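Local atomic coordinates of niemann-Pick type C2 protein (Camponotus japonicus, PDB entry 3WEB), a protein that binds oleic acid inside an immunoglobulin-like beta-sandwich and probably carries such lipids as semiochemicals in the chemical communication of worker ants. Residues Phe1-Asp5 with Val125-Ala129; Ser14-Ser20 with Glu35-Lys41. One frame throughout, in Å; residues are numbered along the deposited sequence.

Contact 1 (Phe1-Asp5 with Val125-Ala129)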
ATOM      1  N   PHE A   1     -14.727  -1.282   7.180  1.00 12.26           N
ATOM      2  CA  PHE A   1     -13.905  -2.311   6.502  1.00 12.15           C
ATOM      3  C   PHE A   1     -12.622  -2.515   7.304  1.00 12.09           C
ATOM      4  O   PHE A   1     -12.321  -1.746   8.222  1.00 11.99           O
ATOM      5  CB  PHE A   1     -13.593  -1.905   5.054  1.00 12.15           C
ATOM      6  CG  PHE A   1     -12.630  -0.748   4.933  1.00 11.81           C
ATOM      7  CD1 PHE A   1     -11.247  -0.970   4.896  1.00 11.88           C
ATOM      8  CD2 PHE A   1     -13.100   0.561   4.844  1.00 11.86           C
ATOM      9  CE1 PHE A   1     -10.358   0.098   4.785  1.00 11.79           C
ATOM     10  CE2 PHE A   1     -12.212   1.633   4.739  1.00 11.80           C
ATOM     11  CZ  PHE A   1     -10.842   1.398   4.709  1.00 11.77           C
ATOM     12  N   VAL A   2     -11.880  -3.553   6.940  1.00 12.27           N
ATOM     13  CA  VAL A   2     -10.624  -3.890   7.606  1.00 12.59           C
ATOM     14  C   VAL A   2      -9.479  -3.844   6.603  1.00 12.76           C
ATOM     15  O   VAL A   2      -9.617  -4.330   5.486  1.00 12.99           O
ATOM     16  CB  VAL A   2     -10.678  -5.303   8.226  1.00 12.50           C
ATOM     17  CG1 VAL A   2      -9.364  -5.649   8.917  1.00 12.93           C
ATOM     18  CG2 VAL A   2     -11.839  -5.414   9.212  1.00 13.10           C
ATOM     19  N   PHE A   3      -8.365  -3.246   7.013  1.00 13.17           N
ATOM     20  CA  PHE A   3      -7.104  -3.414   6.294  1.00 13.40           C
ATOM     21  C   PHE A   3      -6.539  -4.766   6.738  1.00 14.13           C
ATOM     22  O   PHE A   3      -5.879  -4.876   7.786  1.00 14.48           O
ATOM     23  CB  PHE A   3      -6.120  -2.275   6.600  1.00 13.42           C
ATOM     24  CG  PHE A   3      -6.527  -0.940   6.043  1.00 13.37           C
ATOM     25  CD1 PHE A   3      -6.387  -0.653   4.686  1.00 12.95           C
ATOM     26  CD2 PHE A   3      -7.029   0.054   6.881  1.00 13.31           C
ATOM     27  CE1 PHE A   3      -6.751   0.592   4.177  1.00 13.43           C
ATOM     28  CE2 PHE A   3      -7.393   1.292   6.379  1.00 13.58           C
ATOM     29  CZ  PHE A   3      -7.261   1.569   5.026  1.00 13.62           C
ATOM     30  N   GLU A   4      -6.839  -5.790   5.938  1.00 15.29           N
ATOM     31  CA  GLU A   4      -6.504  -7.180   6.236  1.00 16.47           C
ATOM     32  C   GLU A   4      -5.056  -7.481   5.885  1.00 16.55           C
ATOM     33  O   GLU A   4      -4.514  -6.931   4.934  1.00 16.59           O
ATOM     34  CB  GLU A   4      -7.381  -8.121   5.407  1.00 18.54           C
ATOM     35  CG  GLU A   4      -8.832  -8.258   5.825  1.00 21.90           C
ATOM     36  CD  GLU A   4      -9.578  -9.212   4.904  1.00 23.57           C
ATOM     37  OE1 GLU A   4      -9.119 -10.360   4.725  1.00 25.86           O
ATOM     38  OE2 GLU A   4     -10.621  -8.821   4.349  1.00 25.53           O
ATOM     39  N   ASP A   5      -4.448  -8.380   6.648  1.00 16.41           N
ATOM     40  CA  ASP A   5      -3.106  -8.862   6.342  1.00 16.81           C
ATOM     41  C   ASP A   5      -3.232 -10.012   5.340  1.00 16.58           C
ATOM     42  O   ASP A   5      -3.788 -11.066   5.662  1.00 16.90           O
ATOM     43  CB  ASP A   5      -2.420  -9.286   7.650  1.00 16.86           C
ATOM     44  CG  ASP A   5      -1.161 -10.109   7.437  1.00 18.19           C
ATOM     45  OD1 ASP A   5      -0.587 -10.097   6.329  1.00 17.83           O
ATOM     46  OD2 ASP A   5      -0.747 -10.785   8.410  1.00 18.38           O
ATOM     47  N   VAL A 125      -1.240  -5.811   2.390  1.00 13.56           N
ATOM     48  CA  VAL A 125      -2.464  -5.153   2.856  1.00 13.90           C
ATOM     49  C   VAL A 125      -3.556  -5.411   1.832  1.00 13.96           C
ATOM     50  O   VAL A 125      -3.322  -5.270   0.635  1.00 13.60           O
ATOM     51  CB  VAL A 125      -2.258  -3.627   2.980  1.00 14.34           C
ATOM     52  CG1 VAL A 125      -3.536  -2.942   3.452  1.00 14.82           C
ATOM     53  CG2 VAL A 125      -1.089  -3.310   3.917  1.00 15.19           C
ATOM     54  N   LYS A 126      -4.738  -5.799   2.306  1.00 14.26           N
ATOM     55  CA  LYS A 126      -5.879  -6.043   1.432  1.00 14.97           C
ATOM     56  C   LYS A 126      -7.097  -5.294   1.965  1.00 14.37           C
ATOM     57  O   LYS A 126      -7.430  -5.394   3.145  1.00 13.82           O
ATOM     58  CB  LYS A 126      -6.169  -7.540   1.355  1.00 16.99           C
ATOM     59  CG  LYS A 126      -7.310  -7.926   0.437  1.00 19.00           C
ATOM     60  CD  LYS A 126      -7.596  -9.406   0.610  1.00 21.08           C
ATOM     61  CE  LYS A 126      -8.324  -9.995  -0.582  1.00 22.94           C
ATOM     62  NZ  LYS A 126      -8.713 -11.395  -0.256  1.00 24.90           N
ATOM     63  N   PHE A 127      -7.748  -4.526   1.102  1.00 13.58           N
ATOM     64  CA  PHE A 127      -8.938  -3.790   1.534  1.00 13.29           C
ATOM     65  C   PHE A 127      -9.904  -3.545   0.378  1.00 13.17           C
ATOM     66  O   PHE A 127      -9.481  -3.520  -0.790  1.00 13.49           O
ATOM     67  CB  PHE A 127      -8.541  -2.472   2.216  1.00 13.15           C
ATOM     68  CG  PHE A 127      -7.864  -1.491   1.306  1.00 13.28           C
ATOM     69  CD1 PHE A 127      -6.501  -1.591   1.042  1.00 13.29           C
ATOM     70  CD2 PHE A 127      -8.586  -0.453   0.734  1.00 13.30           C
ATOM     71  CE1 PHE A 127      -5.881  -0.671   0.210  1.00 13.35           C
ATOM     72  CE2 PHE A 127      -7.978   0.464  -0.100  1.00 13.61           C
ATOM     73  CZ  PHE A 127      -6.620   0.352  -0.363  1.00 13.61           C
ATOM     74  N   PRO A 128     -11.206  -3.393   0.688  1.00 13.38           N
ATOM     75  CA  PRO A 128     -12.163  -3.055  -0.365  1.00 13.56           C
ATOM     76  C   PRO A 128     -12.188  -1.548  -0.636  1.00 14.08           C
ATOM     77  O   PRO A 128     -12.195  -0.738   0.306  1.00 14.31           O
ATOM     78  CB  PRO A 128     -13.496  -3.517   0.218  1.00 13.11           C
ATOM     79  CG  PRO A 128     -13.327  -3.360   1.700  1.00 13.18           C
ATOM     80  CD  PRO A 128     -11.863  -3.546   2.002  1.00 13.11           C
ATOM     81  N   ALA A 129     -12.198  -1.172  -1.913  1.00 15.03           N
ATOM     82  CA  ALA A 129     -12.291   0.249  -2.270  1.00 15.63           C
ATOM     83  C   ALA A 129     -13.419   0.539  -3.251  1.00 16.72           C
ATOM     84  O   ALA A 129     -13.866  -0.341  -3.989  1.00 17.01           O
ATOM     85  CB  ALA A 129     -10.969   0.751  -2.829  1.00 15.71           C
TER
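Phe3 sets CE1 of its ring over one face of the Phe127 ring, offset toward the rim, where the N-terminal residues of the ML-domain beta-sandwich run antiparallel to strand 121-131. Phe3 CE1 is 3.7 Å from Phe127 CG, but the planes stand 59° apart, so the pair is oblique rather than stacked. Phe127 holds its CG between the backbone N and the carbonyl carbon (chi1 65°), which sets its ring alongside that of Phe3. On the same inner side Phe3 CD1 meets Val125 CG1 at 3.9 Å. Further toward the N-terminus, Phe1 CB touches Pro128 CG at 3.7 Å. Because the Phe127 side chain also reaches the bound oleic acid, an alanine here would probably take away the ring face on which Phe3 CE1 rests and open a gap beside the lipid.

The other side is loose. Glu4 CB lies 4.3 Å from Lys126 CB on the outward face, yet Glu4 OE1 stays 5.1 Å from Lys126 NZ, too far for a salt bridge; NZ has instead a long, weak ion pair with Glu109. Backbone joins them: Glu4 N donates to Lys126 O, and Lys126 N to Glu4 O at 2.9 Å and 151°.

Contact 2 (Ser14-Ser20 with Glu35-Lys41)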
ATOM      1  N   SER A  14       1.003  -2.022  11.189  1.00 15.56           N
ATOM      2  CA  SER A  14       0.141  -1.743  12.328  1.00 17.08           C
ATOM      3  C   SER A  14      -1.026  -0.830  11.997  1.00 17.64           C
ATOM      4  O   SER A  14      -2.084  -0.933  12.615  1.00 19.36           O
ATOM      5  CB  SER A  14       0.944  -1.116  13.469  1.00 17.21           C
ATOM      6  OG  SER A  14       1.306   0.212  13.146  1.00 17.80           O
ATOM      7  N   ASP A  15      -0.811   0.092  11.068  1.00 18.17           N
ATOM      8  CA  ASP A  15      -1.827   1.070  10.720  1.00 19.03           C
ATOM      9  C   ASP A  15      -1.733   1.605   9.310  1.00 17.39           C
ATOM     10  O   ASP A  15      -0.659   1.998   8.854  1.00 18.08           O
ATOM     11  CB  ASP A  15      -1.774   2.228  11.698  1.00 20.90           C
ATOM     12  CG  ASP A  15      -3.033   2.350  12.491  1.00 24.32           C
ATOM     13  OD1 ASP A  15      -4.068   2.679  11.873  1.00 25.46           O
ATOM     14  OD2 ASP A  15      -2.986   2.122  13.719  1.00 26.46           O
ATOM     15  N   ILE A  16      -2.875   1.626   8.630  1.00 15.69           N
ATOM     16  CA  ILE A  16      -2.987   2.229   7.305  1.00 14.89           C
ATOM     17  C   ILE A  16      -3.962   3.391   7.398  1.00 14.75           C
ATOM     18  O   ILE A  16      -5.037   3.239   7.971  1.00 14.21           O
ATOM     19  CB  ILE A  16      -3.528   1.229   6.257  1.00 14.84           C
ATOM     20  CG1 ILE A  16      -2.820  -0.133   6.359  1.00 15.07           C
ATOM     21  CG2 ILE A  16      -3.456   1.812   4.848  1.00 14.33           C
ATOM     22  CD1 ILE A  16      -1.349  -0.127   5.989  1.00 15.19           C
ATOM     23  N   ILE A  17      -3.580   4.547   6.856  1.00 14.85           N
ATOM     24  CA  ILE A  17      -4.481   5.695   6.773  1.00 15.44           C
ATOM     25  C   ILE A  17      -4.573   6.145   5.324  1.00 15.20           C
ATOM     26  O   ILE A  17      -3.557   6.390   4.680  1.00 15.31           O
ATOM     27  CB  ILE A  17      -4.018   6.884   7.643  1.00 16.72           C
ATOM     28  CG1 ILE A  17      -3.838   6.452   9.099  1.00 17.57           C
ATOM     29  CG2 ILE A  17      -4.988   8.057   7.534  1.00 17.41           C
ATOM     30  CD1 ILE A  17      -3.066   7.448   9.947  1.00 18.43           C
ATOM     31  N   ILE A  18      -5.799   6.234   4.820  1.00 14.81           N
ATOM     32  CA  ILE A  18      -6.049   6.775   3.489  1.00 14.68           C
ATOM     33  C   ILE A  18      -6.942   7.994   3.681  1.00 14.73           C
ATOM     34  O   ILE A  18      -8.023   7.884   4.256  1.00 14.77           O
ATOM     35  CB  ILE A  18      -6.701   5.744   2.548  1.00 14.74           C
ATOM     36  CG1 ILE A  18      -5.791   4.514   2.394  1.00 14.97           C
ATOM     37  CG2 ILE A  18      -6.967   6.375   1.181  1.00 15.02           C
ATOM     38  CD1 ILE A  18      -6.387   3.392   1.564  1.00 14.63           C
ATOM     39  N   SER A  19      -6.482   9.140   3.191  1.00 15.08           N
ATOM     40  CA  SER A  19      -7.107  10.442   3.480  1.00 15.09           C
ATOM     41  C   SER A  19      -8.571  10.542   3.085  1.00 15.25           C
ATOM     42  O   SER A  19      -9.333  11.258   3.729  1.00 15.82           O
ATOM     43  CB  SER A  19      -6.320  11.580   2.819  1.00 15.70           C
ATOM     44  OG  SER A  19      -6.333  11.449   1.409  1.00 16.62           O
ATOM     45  N   SER A  20      -8.965   9.818   2.040  1.00 14.89           N
ATOM     46  CA  SER A  20     -10.314   9.942   1.491  1.00 14.58           C
ATOM     47  C   SER A  20     -11.339   9.027   2.161  1.00 14.35           C
ATOM     48  O   SER A  20     -12.536   9.130   1.882  1.00 14.38           O
ATOM     49  CB  SER A  20     -10.284   9.663  -0.016  1.00 14.88           C
ATOM     50  OG  SER A  20      -9.729   8.385  -0.272  1.00 15.09           O
ATOM     51  N   GLU A  35      -6.382  14.711  -4.671  1.00 27.88           N
ATOM     52  CA  GLU A  35      -5.160  14.124  -4.131  1.00 27.28           C
ATOM     53  C   GLU A  35      -5.524  13.159  -3.012  1.00 25.75           C
ATOM     54  O   GLU A  35      -6.328  13.486  -2.135  1.00 26.55           O
ATOM     55  CB  GLU A  35      -4.223  15.202  -3.585  1.00 28.93           C
ATOM     56  CG  GLU A  35      -3.422  15.947  -4.641  1.00 31.12           C
ATOM     57  CD  GLU A  35      -2.302  16.786  -4.046  1.00 32.71           C
ATOM     58  OE1 GLU A  35      -2.397  17.191  -2.863  1.00 33.58           O
ATOM     59  OE2 GLU A  35      -1.317  17.040  -4.767  1.00 33.38           O
ATOM     60  N   ILE A  36      -4.940  11.967  -3.062  1.00 23.04           N
ATOM     61  CA  ILE A  36      -5.129  10.966  -2.023  1.00 21.70           C
ATOM     62  C   ILE A  36      -3.806  10.839  -1.280  1.00 20.39           C
ATOM     63  O   ILE A  36      -2.751  10.667  -1.903  1.00 20.29           O
ATOM     64  CB  ILE A  36      -5.533   9.591  -2.606  1.00 21.91           C
ATOM     65  CG1 ILE A  36      -6.708   9.715  -3.594  1.00 22.67           C
ATOM     66  CG2 ILE A  36      -5.839   8.587  -1.495  1.00 21.68           C
ATOM     67  CD1 ILE A  36      -7.991  10.265  -3.002  1.00 21.97           C
ATOM     68  N   HIS A  37      -3.868  10.958   0.042  1.00 19.22           N
ATOM     69  CA  HIS A  37      -2.693  10.766   0.884  1.00 18.90           C
ATOM     70  C   HIS A  37      -2.789   9.437   1.617  1.00 17.59           C
ATOM     71  O   HIS A  37      -3.768   9.164   2.304  1.00 17.59           O
ATOM     72  CB  HIS A  37      -2.553  11.920   1.871  1.00 19.94           C
ATOM     73  CG  HIS A  37      -2.764  13.264   1.247  1.00 21.82           C
ATOM     74  ND1 HIS A  37      -1.880  13.810   0.342  1.00 22.57           N
ATOM     75  CD2 HIS A  37      -3.769  14.162   1.383  1.00 22.39           C
ATOM     76  CE1 HIS A  37      -2.324  14.995  -0.043  1.00 22.64           C
ATOM     77  NE2 HIS A  37      -3.469  15.230   0.572  1.00 23.15           N
ATOM     78  N   VAL A  38      -1.761   8.612   1.462  1.00 16.32           N
ATOM     79  CA  VAL A  38      -1.756   7.269   2.050  1.00 15.61           C
ATOM     80  C   VAL A  38      -0.573   7.168   2.996  1.00 14.81           C
ATOM     81  O   VAL A  38       0.528   7.600   2.654  1.00 14.05           O
ATOM     82  CB  VAL A  38      -1.649   6.162   0.981  1.00 15.28           C
ATOM     83  CG1 VAL A  38      -1.607   4.774   1.624  1.00 15.45           C
ATOM     84  CG2 VAL A  38      -2.799   6.254  -0.011  1.00 15.53           C
ATOM     85  N   SER A  39      -0.814   6.623   4.186  1.00 14.18           N
ATOM     86  CA  SER A  39       0.240   6.354   5.160  1.00 14.80           C
ATOM     87  C   SER A  39       0.185   4.892   5.595  1.00 13.65           C
ATOM     88  O   SER A  39      -0.898   4.335   5.772  1.00 13.81           O
ATOM     89  CB  SER A  39       0.077   7.253   6.398  1.00 15.39           C
ATOM     90  OG  SER A  39       0.963   6.854   7.437  1.00 18.91           O
ATOM     91  N   MET A  40       1.352   4.271   5.763  1.00 12.97           N
ATOM     92  CA  MET A  40       1.428   2.941   6.380  1.00 12.47           C
ATOM     93  C   MET A  40       2.520   2.907   7.435  1.00 11.87           C
ATOM     94  O   MET A  40       3.660   3.255   7.139  1.00 12.07           O
ATOM     95  CB  MET A  40       1.702   1.853   5.335  1.00 12.52           C
ATOM     96  CG  MET A  40       2.084   0.509   5.954  1.00 12.72           C
ATOM     97  SD  MET A  40       2.124  -0.891   4.809  1.00 13.19           S
ATOM     98  CE  MET A  40       3.569  -0.481   3.843  1.00 12.55           C
ATOM     99  N   LYS A  41       2.157   2.498   8.653  1.00 11.92           N
ATOM    100  CA  LYS A  41       3.138   2.214   9.705  1.00 11.68           C
ATOM    101  C   LYS A  41       3.448   0.731   9.691  1.00 11.37           C
ATOM    102  O   LYS A  41       2.542  -0.102   9.803  1.00 10.95           O
ATOM    103  CB  LYS A  41       2.611   2.614  11.081  1.00 12.25           C
ATOM    104  CG  LYS A  41       2.238   4.083  11.192  1.00 13.50           C
ATOM    105  CD  LYS A  41       1.613   4.360  12.547  1.00 14.18           C
ATOM    106  CE  LYS A  41       0.977   5.737  12.580  1.00 16.24           C
ATOM    107  NZ  LYS A  41       0.411   6.012  13.930  1.00 17.54           N
TER
HETATM  108  O   HOH W   1      -0.458   5.300   9.181  1.00 23.73           O
HETATM  109  O   HOH W   2      -1.545   4.354  14.511  1.00 35.68           O
HETATM  110  O   HOH W   3      -8.247  12.996   0.432  1.00 29.56           O
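Ile16 pushes its CD1 methyl against the flank of Met40, 3.5 Å from Met40 CG, a tight carbon contact. The fit follows from the torsions: a chi1 of -46° and a matching turn at chi2 fold the end of Ile16 toward the partner strand, whereas Met40 has CG opposite its backbone N and stays extended to SD, which carries the sulfur inward; the bend at chi3 turns only CE.

Two residues along, Ile18 crosses Ile36 obliquely, CG2 against CG2 at 3.7 Å, and its CG1 lies more loosely beside Val38 CG2. Ile36 turns its CD1 into the hollow beside Ser20, touching both CB and OG; Ser20 OG itself bonds to Ser29 O. Ile18 and Val38 also touch the oleic acid, so this face forms part of the lipid pocket's wall.

The opposite face, with Asp15, Ile17, Ser39 and Lys41, is more polar and holds waters. Lys41 stretches over Asp15, its CD 4.1 Å from Asp15 CB, and a water accepts from Lys41 NZ at 2.6 Å while giving a weak bond to Asp15 OD2. Ser19 OG fills the notch beside His37, taking the bond from His37 N nearly straight (2.9 Å, 173°) and lying near CD2 of the imidazole, whose ND1 is hydrogen-bonded to Thr96 OG1. Ser39 OG, bonded to Glu92, also accepts from a water.

Between the faces the backbones run at 178°, with paired Ile17-Ser39 bonds. At one end Ser14 N and Asp15 O both bond to Lys41, so two residues face one: a classic beta bulge within the antiparallel sheet of this immunoglobulin-like sandwich.

How the contacts relate
Contacts 1 and 2 belong to different sheets of the sandwich and meet across its interior, Phe127 CZ lying 3.6 Å from Ile18 CD1 and Val125 CG2 3.8 Å from Ile16 CD1. In both, the inward face is buried (Val125 and Phe127; Ile16, Ile18, Val38 and Met40), while Glu4, Asp15 and Ile17 lie on the exposed side. Both help line the oleic acid pocket. Their chemistry differs: aromatic rings dominate the inner side of 1-5 with 125-129, branched aliphatics and a methionine that of 14-20 with 35-41. Two backbone bonds join the short N-terminal pairing; the longer one buries 603 Å² against 362 Å² and adds water bridges. Contact 2 is nested within the loop contact 1 closes.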